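Local atomic coordinates of AAR187Cp (Eremothecium gossypii, PDB entry 3ZIL), a protein that probably regulates the establishment of sister-chromatid cohesion by acting on cohesin, as a Wapl-family protein of which this chain holds the Wap1 domain. Residues 79-84 with 120-125. Residues are numbered along the deposited sequence; the frame is centred on the assembly and turned at random.
Sequences KQKVTS and VFPKKI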
ATOM      1  N   LYS A  79      23.517   0.577  -5.331  1.00 28.54           N
ATOM      2  CA  LYS A  79      24.521  -0.344  -4.781  1.00 31.24           C
ATOM      3  C   LYS A  79      25.435   0.334  -3.763  1.00 28.44           C
ATOM      4  O   LYS A  79      26.085  -0.345  -2.999  1.00 30.45           O
ATOM      5  CB  LYS A  79      25.366  -1.000  -5.888  1.00 30.86           C
ATOM      6  CG  LYS A  79      24.616  -2.071  -6.678  1.00 36.41           C
ATOM      7  CD  LYS A  79      25.328  -2.284  -8.016  1.00 42.52           C
ATOM      8  CE  LYS A  79      24.646  -3.350  -8.841  1.00 47.97           C
ATOM      9  NZ  LYS A  79      25.071  -3.219 -10.278  1.00 58.01           N
ATOM     10  N   GLN A  80      25.472   1.665  -3.733  1.00 27.63           N
ATOM     11  CA  GLN A  80      26.345   2.328  -2.744  1.00 29.39           C
ATOM     12  C   GLN A  80      25.471   2.674  -1.596  1.00 27.57           C
ATOM     13  O   GLN A  80      24.816   3.711  -1.604  1.00 28.67           O
ATOM     14  CB  GLN A  80      27.057   3.545  -3.346  1.00 32.29           C
ATOM     15  CG  GLN A  80      28.019   3.088  -4.458  1.00 35.41           C
ATOM     16  CD  GLN A  80      28.524   4.176  -5.383  1.00 40.28           C
ATOM     17  OE1 GLN A  80      28.275   5.374  -5.209  1.00 48.07           O
ATOM     18  NE2 GLN A  80      29.248   3.757  -6.388  1.00 48.82           N
ATOM     19  N   LYS A  81      25.448   1.797  -0.603  1.00 27.06           N
ATOM     20  CA  LYS A  81      24.383   1.907   0.413  1.00 25.86           C
ATOM     21  C   LYS A  81      24.562   3.095   1.350  1.00 24.47           C
ATOM     22  O   LYS A  81      23.571   3.724   1.719  1.00 20.35           O
ATOM     23  CB  LYS A  81      24.233   0.637   1.208  1.00 24.91           C
ATOM     24  CG  LYS A  81      23.836  -0.592   0.408  1.00 25.54           C
ATOM     25  CD  LYS A  81      22.337  -0.456   0.095  1.00 28.86           C
ATOM     26  CE  LYS A  81      21.860  -1.620  -0.726  1.00 32.41           C
ATOM     27  NZ  LYS A  81      20.701  -1.124  -1.480  1.00 38.08           N
ATOM     28  N   VAL A  82      25.814   3.430   1.722  1.00 23.56           N
ATOM     29  CA  VAL A  82      26.016   4.445   2.729  1.00 23.38           C
ATOM     30  C   VAL A  82      25.739   5.820   2.098  1.00 21.42           C
ATOM     31  O   VAL A  82      25.020   6.624   2.660  1.00 24.78           O
ATOM     32  CB  VAL A  82      27.423   4.407   3.428  1.00 23.51           C
ATOM     33  CG1 VAL A  82      27.591   5.686   4.261  1.00 21.05           C
ATOM     34  CG2 VAL A  82      27.575   3.176   4.291  1.00 23.65           C
ATOM     35  N   THR A  83      26.193   6.003   0.865  1.00 20.91           N
ATOM     36  CA  THR A  83      25.964   7.243   0.146  1.00 20.54           C
ATOM     37  C   THR A  83      24.456   7.435  -0.055  1.00 19.32           C
ATOM     38  O   THR A  83      23.931   8.534   0.131  1.00 20.21           O
ATOM     39  CB  THR A  83      26.732   7.208  -1.167  1.00 21.35           C
ATOM     40  OG1 THR A  83      28.135   7.225  -0.852  1.00 25.48           O
ATOM     41  CG2 THR A  83      26.442   8.392  -2.041  1.00 22.07           C
ATOM     42  N   SER A  84      23.789   6.354  -0.436  1.00 16.84           N
ATOM     43  CA  SER A  84      22.308   6.353  -0.683  1.00 18.44           C
ATOM     44  C   SER A  84      21.471   6.747   0.556  1.00 16.31           C
ATOM     45  O   SER A  84      20.491   7.516   0.476  1.00 20.63           O
ATOM     46  CB  SER A  84      21.983   4.945  -1.186  1.00 16.76           C
ATOM     47  OG  SER A  84      22.381   4.868  -2.532  1.00 17.36           O
ATOM     48  N   VAL A 120      18.963  -5.382   2.658  1.00 30.37           N
ATOM     49  CA  VAL A 120      20.314  -5.633   3.159  1.00 33.08           C
ATOM     50  C   VAL A 120      21.006  -4.322   3.278  1.00 28.35           C
ATOM     51  O   VAL A 120      21.019  -3.535   2.319  1.00 33.75           O
ATOM     52  CB  VAL A 120      21.153  -6.457   2.190  1.00 35.24           C
ATOM     53  CG1 VAL A 120      20.670  -7.901   2.183  1.00 41.74           C
ATOM     54  CG2 VAL A 120      21.271  -5.765   0.806  1.00 35.71           C
ATOM     55  N   PHE A 121      21.475  -4.024   4.473  1.00 25.69           N
ATOM     56  CA  PHE A 121      22.162  -2.765   4.700  1.00 27.72           C
ATOM     57  C   PHE A 121      23.470  -3.058   5.446  1.00 24.94           C
ATOM     58  O   PHE A 121      23.431  -3.785   6.425  1.00 25.34           O
ATOM     59  CB  PHE A 121      21.265  -1.779   5.450  1.00 24.81           C
ATOM     60  CG  PHE A 121      21.759  -0.379   5.332  1.00 24.50           C
ATOM     61  CD1 PHE A 121      21.546   0.338   4.170  1.00 20.25           C
ATOM     62  CD2 PHE A 121      22.523   0.205   6.356  1.00 23.11           C
ATOM     63  CE1 PHE A 121      22.046   1.644   4.050  1.00 19.52           C
ATOM     64  CE2 PHE A 121      23.062   1.464   6.203  1.00 20.27           C
ATOM     65  CZ  PHE A 121      22.840   2.179   5.050  1.00 21.02           C
ATOM     66  N   PRO A 122      24.623  -2.503   4.995  1.00 25.16           N
ATOM     67  CA  PRO A 122      25.857  -2.832   5.754  1.00 25.71           C
ATOM     68  C   PRO A 122      25.846  -2.331   7.203  1.00 28.80           C
ATOM     69  O   PRO A 122      25.334  -1.234   7.496  1.00 28.52           O
ATOM     70  CB  PRO A 122      26.961  -2.054   4.993  1.00 26.42           C
ATOM     71  CG  PRO A 122      26.208  -0.926   4.297  1.00 28.28           C
ATOM     72  CD  PRO A 122      24.903  -1.567   3.880  1.00 26.77           C
ATOM     73  N   LYS A 123      26.424  -3.108   8.104  1.00 34.33           N
ATOM     74  CA  LYS A 123      26.520  -2.703   9.505  1.00 34.09           C
ATOM     75  C   LYS A 123      27.830  -1.969   9.820  1.00 37.59           C
ATOM     76  O   LYS A 123      27.945  -1.370  10.891  1.00 42.79           O
ATOM     77  CB  LYS A 123      26.430  -3.951  10.367  1.00 44.20           C
ATOM     78  CG  LYS A 123      25.105  -4.155  11.082  1.00 53.31           C
ATOM     79  CD  LYS A 123      25.219  -5.301  12.101  1.00 58.72           C
ATOM     80  CE  LYS A 123      25.508  -6.656  11.439  1.00 53.82           C
ATOM     81  NZ  LYS A 123      25.892  -7.671  12.468  1.00 51.75           N
ATOM     82  N   LYS A 124      28.823  -2.036   8.930  1.00 34.82           N
ATOM     83  CA  LYS A 124      30.081  -1.277   9.065  1.00 41.37           C
ATOM     84  C   LYS A 124      30.313  -0.255   7.914  1.00 45.25           C
ATOM     85  O   LYS A 124      29.850  -0.449   6.778  1.00 43.33           O
ATOM     86  CB  LYS A 124      31.262  -2.251   9.023  1.00 45.11           C
ATOM     87  CG  LYS A 124      31.212  -3.424   9.973  1.00 44.58           C
ATOM     88  CD  LYS A 124      32.585  -4.078  10.039  1.00 53.69           C
ATOM     89  CE  LYS A 124      32.878  -4.617  11.434  1.00 56.67           C
ATOM     90  NZ  LYS A 124      34.215  -5.299  11.492  1.00 63.54           N
ATOM     91  N   ILE A 125      31.051   0.819   8.196  1.00 39.72           N
ATOM     92  CA  ILE A 125      31.495   1.727   7.133  1.00 36.17           C
ATOM     93  C   ILE A 125      33.023   1.513   6.946  1.00 41.24           C
ATOM     94  O   ILE A 125      33.756   1.432   7.935  1.00 43.07           O
ATOM     95  CB  ILE A 125      31.009   3.224   7.350  1.00 32.32           C
ATOM     96  CG1 ILE A 125      31.497   4.147   6.232  1.00 31.26           C
ATOM     97  CG2 ILE A 125      31.423   3.836   8.686  1.00 30.43           C
ATOM     98  CD1 ILE A 125      30.958   5.558   6.317  1.00 30.45           C
TER
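The side chain of K81, in the first turn of helix 81-93, crosses P122 of the loop 120-125 at about a right angle. Its CB lies 3.5 Å from P122 CD and also meets the F121 ring at CE1. CG still touches P122 CD; the chain then bends at chi2 (-76°), which turns CD toward the carbonyl of V120, and CE passes V120 O at 3.7 Å. NZ turns away from residues 120-125, to hydrogen-bond P78 O and form a salt bridge with D118. A lysine suits this place, its methylenes packing on proline and phenylalanine while its ammonium group finds D118 and P78 O.

The flat F121 ring can serve two neighbours at once, receiving P122 CD over one face, toward its rim, and presenting its edge to the backbone, with CE1 3.5 Å from K81 O. An alanine here would probably open a gap beside K81 CB and leave Y135 and T147 without the ring they touch. Rigid P122 also meets V82 CG2, while I125, long and extended, reaches V82 CG1 with CD1 at 3.9 Å, the two branched side chains crossing at about a right angle. Q80, the N-cap residue, receives both S84 N and S84 OG on its backbone O, from opposite faces of the carbonyl plane.

No hydrogen bond joins the segments: apolar contacts lay the loop between helices 108-116 and 129-141 over the N-terminal turn of helix 81-93, a surface helix-loop contact in the all-helical Wap1 domain.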